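Local atomic coordinates of putative molybdenum cofactor biosynthesis protein (Corynebacterium diphtheriae, PDB entry 2G2C), a protein that probably binds molybdopterin and probably takes part in the biosynthesis of the molybdenum cofactor. Residues E53-L66 and A83-I95. Numbering follows the deposited sequence. Where two conformers were deposited one is given.
Sequences EGYDTVVEAIATAL and AKNQTPEATASFI
Phe-94 lies against helix 55-66, with CG2 of Ile-62 over the middle of one ring face in a CH-pi contact, 3.6 Å from the centroid and 10° off the normal. Ile-62 CG2 stands anti to its own backbone N, which puts this methyl over the ring and leaves the CG1 arm to carry CD1 to Thr-91 OG1. Leu-66 CD1 approaches Phe-94 CD1 obliquely at 3.6 Å, while Val-59 O lies at the ring edge, 3.5 Å from Phe-94 CZ. One turn back, the methyl of Ala-90 fits between two valines, its CB 3.6 Å from both Val-58 CG1 and Val-59 CG2. Tyr-55 flanks this packing: Ala-90 CB sits above the rim of its ring, and its OH reaches Ser-93 CB. Two side chains that touch helix 55-66 are tied to their own backbone: Thr-91 OG1, also bonded to Asn-138 ND2, donates to Thr-87 O (2.8 Å) from above the carbonyl plane, and Ser-93 OG donates to Ala-90 O.

At the N-terminal ends of the two helices a water joins the segments. It accepts from Gly-54 N (2.9 Å) and Gln-86 N (3.0 Å), the two N-cap residues, and donates to Glu-53 OE1 and to Thr-87 OG1, which is also hydrogen-bonded to Gly-77 O. Beside it the Lys-84 chain runs past Glu-53 CB, and its amine continues to a salt bridge with Asp-15.

The helix axes come within 8.5 Å at a crossing angle of -43°. Both helices pack on the sheet of this molybdopterin-binding-type domain: Val-58 and Thr-87 meet Val-13 of strand 5-13, Leu-66 rests on strand 72-76, and Ile-62 and Thr-91 share Ile-136 of strand 135-139.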
# COMPACT_ATOMS: atom_id res chain seq x y z
N GLU A 53 3.83 1.38 -14.39
CA GLU A 53 3.02 2.51 -13.96
C GLU A 53 1.72 2.61 -14.73
O GLU A 53 1.64 2.22 -15.89
CB GLU A 53 3.79 3.81 -14.16
CG GLU A 53 5.00 3.79 -13.32
CD GLU A 53 5.05 4.93 -12.35
OE1 GLU A 53 3.94 5.38 -11.93
OE2 GLU A 53 6.20 5.34 -12.02
N GLY A 54 0.70 3.17 -14.09
CA GLY A 54 -0.53 3.50 -14.80
C GLY A 54 -1.75 3.24 -13.94
O GLY A 54 -1.67 2.55 -12.91
N TYR A 55 -2.90 3.72 -14.39
CA TYR A 55 -4.15 3.48 -13.71
C TYR A 55 -4.58 2.01 -13.86
O TYR A 55 -4.86 1.31 -12.86
CB TYR A 55 -5.20 4.41 -14.30
CG TYR A 55 -6.51 4.41 -13.57
CD1 TYR A 55 -6.78 5.37 -12.57
CD2 TYR A 55 -7.51 3.48 -13.89
CE1 TYR A 55 -8.00 5.40 -11.91
CE2 TYR A 55 -8.74 3.49 -13.25
CZ TYR A 55 -8.99 4.47 -12.25
OH TYR A 55 -10.22 4.48 -11.61
N ASP A 56 -4.64 1.52 -15.10
CA ASP A 56 -5.19 0.19 -15.31
C ASP A 56 -4.37 -0.91 -14.65
O ASP A 56 -4.92 -1.86 -14.09
CB ASP A 56 -5.33 -0.06 -16.81
CG ASP A 56 -6.08 1.07 -17.52
OD1 ASP A 56 -7.31 0.93 -17.69
OD2 ASP A 56 -5.43 2.08 -17.88
N THR A 57 -3.05 -0.78 -14.71
CA THR A 57 -2.17 -1.80 -14.12
C THR A 57 -2.33 -1.85 -12.59
O THR A 57 -2.39 -2.93 -11.98
CB THR A 57 -0.72 -1.54 -14.46
OG1 THR A 57 -0.42 -0.16 -14.23
CG2 THR A 57 -0.53 -1.92 -15.94
N VAL A 58 -2.39 -0.67 -11.96
CA VAL A 58 -2.55 -0.66 -10.49
C VAL A 58 -3.95 -1.14 -10.07
O VAL A 58 -4.11 -1.97 -9.16
CB VAL A 58 -2.19 0.72 -9.93
CG1 VAL A 58 -2.47 0.81 -8.43
CG2 VAL A 58 -0.73 1.02 -10.24
N VAL A 59 -4.99 -0.66 -10.77
CA VAL A 59 -6.34 -1.18 -10.52
C VAL A 59 -6.40 -2.70 -10.60
O VAL A 59 -6.99 -3.34 -9.73
CB VAL A 59 -7.42 -0.57 -11.47
CG1 VAL A 59 -8.77 -1.36 -11.35
CG2 VAL A 59 -7.61 0.89 -11.16
N GLU A 60 -5.81 -3.27 -11.66
CA GLU A 60 -5.87 -4.73 -11.82
C GLU A 60 -5.17 -5.42 -10.66
O GLU A 60 -5.66 -6.40 -10.12
CB GLU A 60 -5.23 -5.14 -13.13
CG GLU A 60 -5.20 -6.60 -13.36
CD GLU A 60 -4.53 -6.96 -14.67
OE1 GLU A 60 -3.46 -6.36 -15.03
OE2 GLU A 60 -5.08 -7.84 -15.36
N ALA A 61 -3.99 -4.91 -10.29
CA ALA A 61 -3.25 -5.50 -9.17
C ALA A 61 -3.99 -5.42 -7.82
O ALA A 61 -3.97 -6.38 -7.03
CB ALA A 61 -1.86 -4.87 -9.07
N ILE A 62 -4.63 -4.26 -7.54
CA ILE A 62 -5.37 -4.15 -6.30
C ILE A 62 -6.60 -5.06 -6.28
O ILE A 62 -6.86 -5.74 -5.28
CB ILE A 62 -5.79 -2.68 -6.04
CG1 ILE A 62 -4.53 -1.81 -5.79
CG2 ILE A 62 -6.70 -2.61 -4.85
CD1 ILE A 62 -4.82 -0.28 -5.65
N ALA A 63 -7.38 -5.03 -7.37
CA ALA A 63 -8.60 -5.83 -7.45
C ALA A 63 -8.23 -7.33 -7.30
O ALA A 63 -8.92 -8.09 -6.61
CB ALA A 63 -9.30 -5.61 -8.77
N THR A 64 -7.14 -7.75 -7.95
CA THR A 64 -6.69 -9.13 -7.82
C THR A 64 -6.33 -9.48 -6.37
O THR A 64 -6.73 -10.53 -5.83
CB THR A 64 -5.51 -9.40 -8.76
OG1 THR A 64 -5.97 -9.32 -10.12
CG2 THR A 64 -4.94 -10.76 -8.49
N ALA A 65 -5.55 -8.61 -5.72
CA ALA A 65 -5.21 -8.91 -4.33
C ALA A 65 -6.44 -8.98 -3.43
O ALA A 65 -6.54 -9.86 -2.56
CB ALA A 65 -4.23 -7.89 -3.81
N LEU A 66 -7.39 -8.06 -3.61
CA LEU A 66 -8.63 -8.09 -2.82
C LEU A 66 -9.39 -9.41 -3.05
O LEU A 66 -9.91 -9.97 -2.12
CB LEU A 66 -9.52 -6.90 -3.16
CG LEU A 66 -8.95 -5.54 -2.71
CD1 LEU A 66 -9.75 -4.44 -3.41
CD2 LEU A 66 -9.02 -5.33 -1.20
N ALA A 83 2.12 11.95 -15.89
CA ALA A 83 0.86 11.40 -16.37
C ALA A 83 0.66 9.94 -15.94
O ALA A 83 -0.46 9.56 -15.59
CB ALA A 83 0.74 11.54 -17.89
N LYS A 84 1.72 9.12 -16.01
CA LYS A 84 1.60 7.69 -15.71
C LYS A 84 1.55 7.38 -14.22
O LYS A 84 1.27 6.23 -13.84
CB LYS A 84 2.80 6.94 -16.30
CG LYS A 84 4.18 7.33 -15.68
CD LYS A 84 5.35 6.59 -16.39
CE LYS A 84 6.68 6.83 -15.69
NZ LYS A 84 7.74 5.94 -16.23
N ASN A 85 1.81 8.39 -13.38
CA ASN A 85 1.78 8.20 -11.93
C ASN A 85 0.34 8.27 -11.45
O ASN A 85 -0.18 9.35 -11.11
CB ASN A 85 2.56 9.31 -11.21
CG ASN A 85 4.03 9.26 -11.46
OD1 ASN A 85 4.60 8.22 -11.78
ND2 ASN A 85 4.65 10.39 -11.28
N GLN A 86 -0.32 7.11 -11.45
CA GLN A 86 -1.77 7.05 -11.19
C GLN A 86 -2.08 6.11 -10.01
O GLN A 86 -3.23 5.67 -9.84
CB GLN A 86 -2.50 6.59 -12.45
CG GLN A 86 -2.45 7.53 -13.63
CD GLN A 86 -3.22 8.81 -13.41
OE1 GLN A 86 -2.74 9.93 -13.75
NE2 GLN A 86 -4.39 8.68 -12.79
N THR A 87 -1.08 5.81 -9.18
CA THR A 87 -1.38 4.93 -8.05
C THR A 87 -2.46 5.50 -7.12
O THR A 87 -3.37 4.78 -6.76
CB THR A 87 -0.12 4.57 -7.27
OG1 THR A 87 0.78 3.96 -8.20
CG2 THR A 87 -0.43 3.66 -6.09
N PRO A 88 -2.36 6.79 -6.74
CA PRO A 88 -3.39 7.34 -5.83
C PRO A 88 -4.79 7.28 -6.48
O PRO A 88 -5.78 6.97 -5.79
CB PRO A 88 -2.92 8.79 -5.58
CG PRO A 88 -1.42 8.69 -5.86
CD PRO A 88 -1.35 7.81 -7.08
N GLU A 89 -4.88 7.62 -7.77
CA GLU A 89 -6.18 7.63 -8.47
C GLU A 89 -6.74 6.19 -8.53
O GLU A 89 -7.93 5.94 -8.24
CB GLU A 89 -6.05 8.19 -9.90
CG GLU A 89 -5.74 9.71 -9.96
CD GLU A 89 -4.24 10.11 -9.73
OE1 GLU A 89 -3.39 9.28 -9.31
OE2 GLU A 89 -3.93 11.29 -10.01
N ALA A 90 -5.88 5.25 -8.91
CA ALA A 90 -6.30 3.85 -8.97
C ALA A 90 -6.78 3.39 -7.57
O ALA A 90 -7.82 2.72 -7.41
CB ALA A 90 -5.14 2.94 -9.50
N THR A 91 -6.02 3.74 -6.55
CA THR A 91 -6.36 3.34 -5.21
C THR A 91 -7.71 3.92 -4.76
O THR A 91 -8.53 3.22 -4.16
CB THR A 91 -5.24 3.73 -4.24
OG1 THR A 91 -4.03 3.08 -4.64
CG2 THR A 91 -5.62 3.35 -2.75
N ALA A 92 -7.91 5.21 -5.04
CA ALA A 92 -9.11 5.93 -4.60
C ALA A 92 -10.36 5.22 -5.12
O ALA A 92 -11.44 5.27 -4.47
CB ALA A 92 -9.07 7.34 -5.10
N SER A 93 -10.23 4.55 -6.29
CA SER A 93 -11.43 3.89 -6.88
C SER A 93 -11.99 2.79 -5.99
O SER A 93 -13.18 2.40 -6.18
CB SER A 93 -11.14 3.34 -8.28
OG SER A 93 -10.33 2.17 -8.24
N PHE A 94 -11.19 2.30 -5.02
CA PHE A 94 -11.57 1.22 -4.12
C PHE A 94 -11.96 1.72 -2.73
O PHE A 94 -12.41 0.93 -1.90
CB PHE A 94 -10.41 0.26 -3.90
CG PHE A 94 -9.99 -0.45 -5.15
CD1 PHE A 94 -10.63 -1.65 -5.52
CD2 PHE A 94 -9.01 0.09 -5.99
CE1 PHE A 94 -10.25 -2.33 -6.68
CE2 PHE A 94 -8.64 -0.59 -7.18
CZ PHE A 94 -9.25 -1.79 -7.51
N ILE A 95 -11.67 2.99 -2.43
CA ILE A 95 -11.75 3.43 -1.03
C ILE A 95 -13.16 3.78 -0.62
O ILE A 95 -13.87 4.54 -1.32
CB ILE A 95 -10.78 4.62 -0.79
CG1 ILE A 95 -9.32 4.16 -1.02
CG2 ILE A 95 -11.03 5.28 0.56
CD1 ILE A 95 -8.94 2.92 -0.20
O HOH W 1 1.02 4.42 -11.44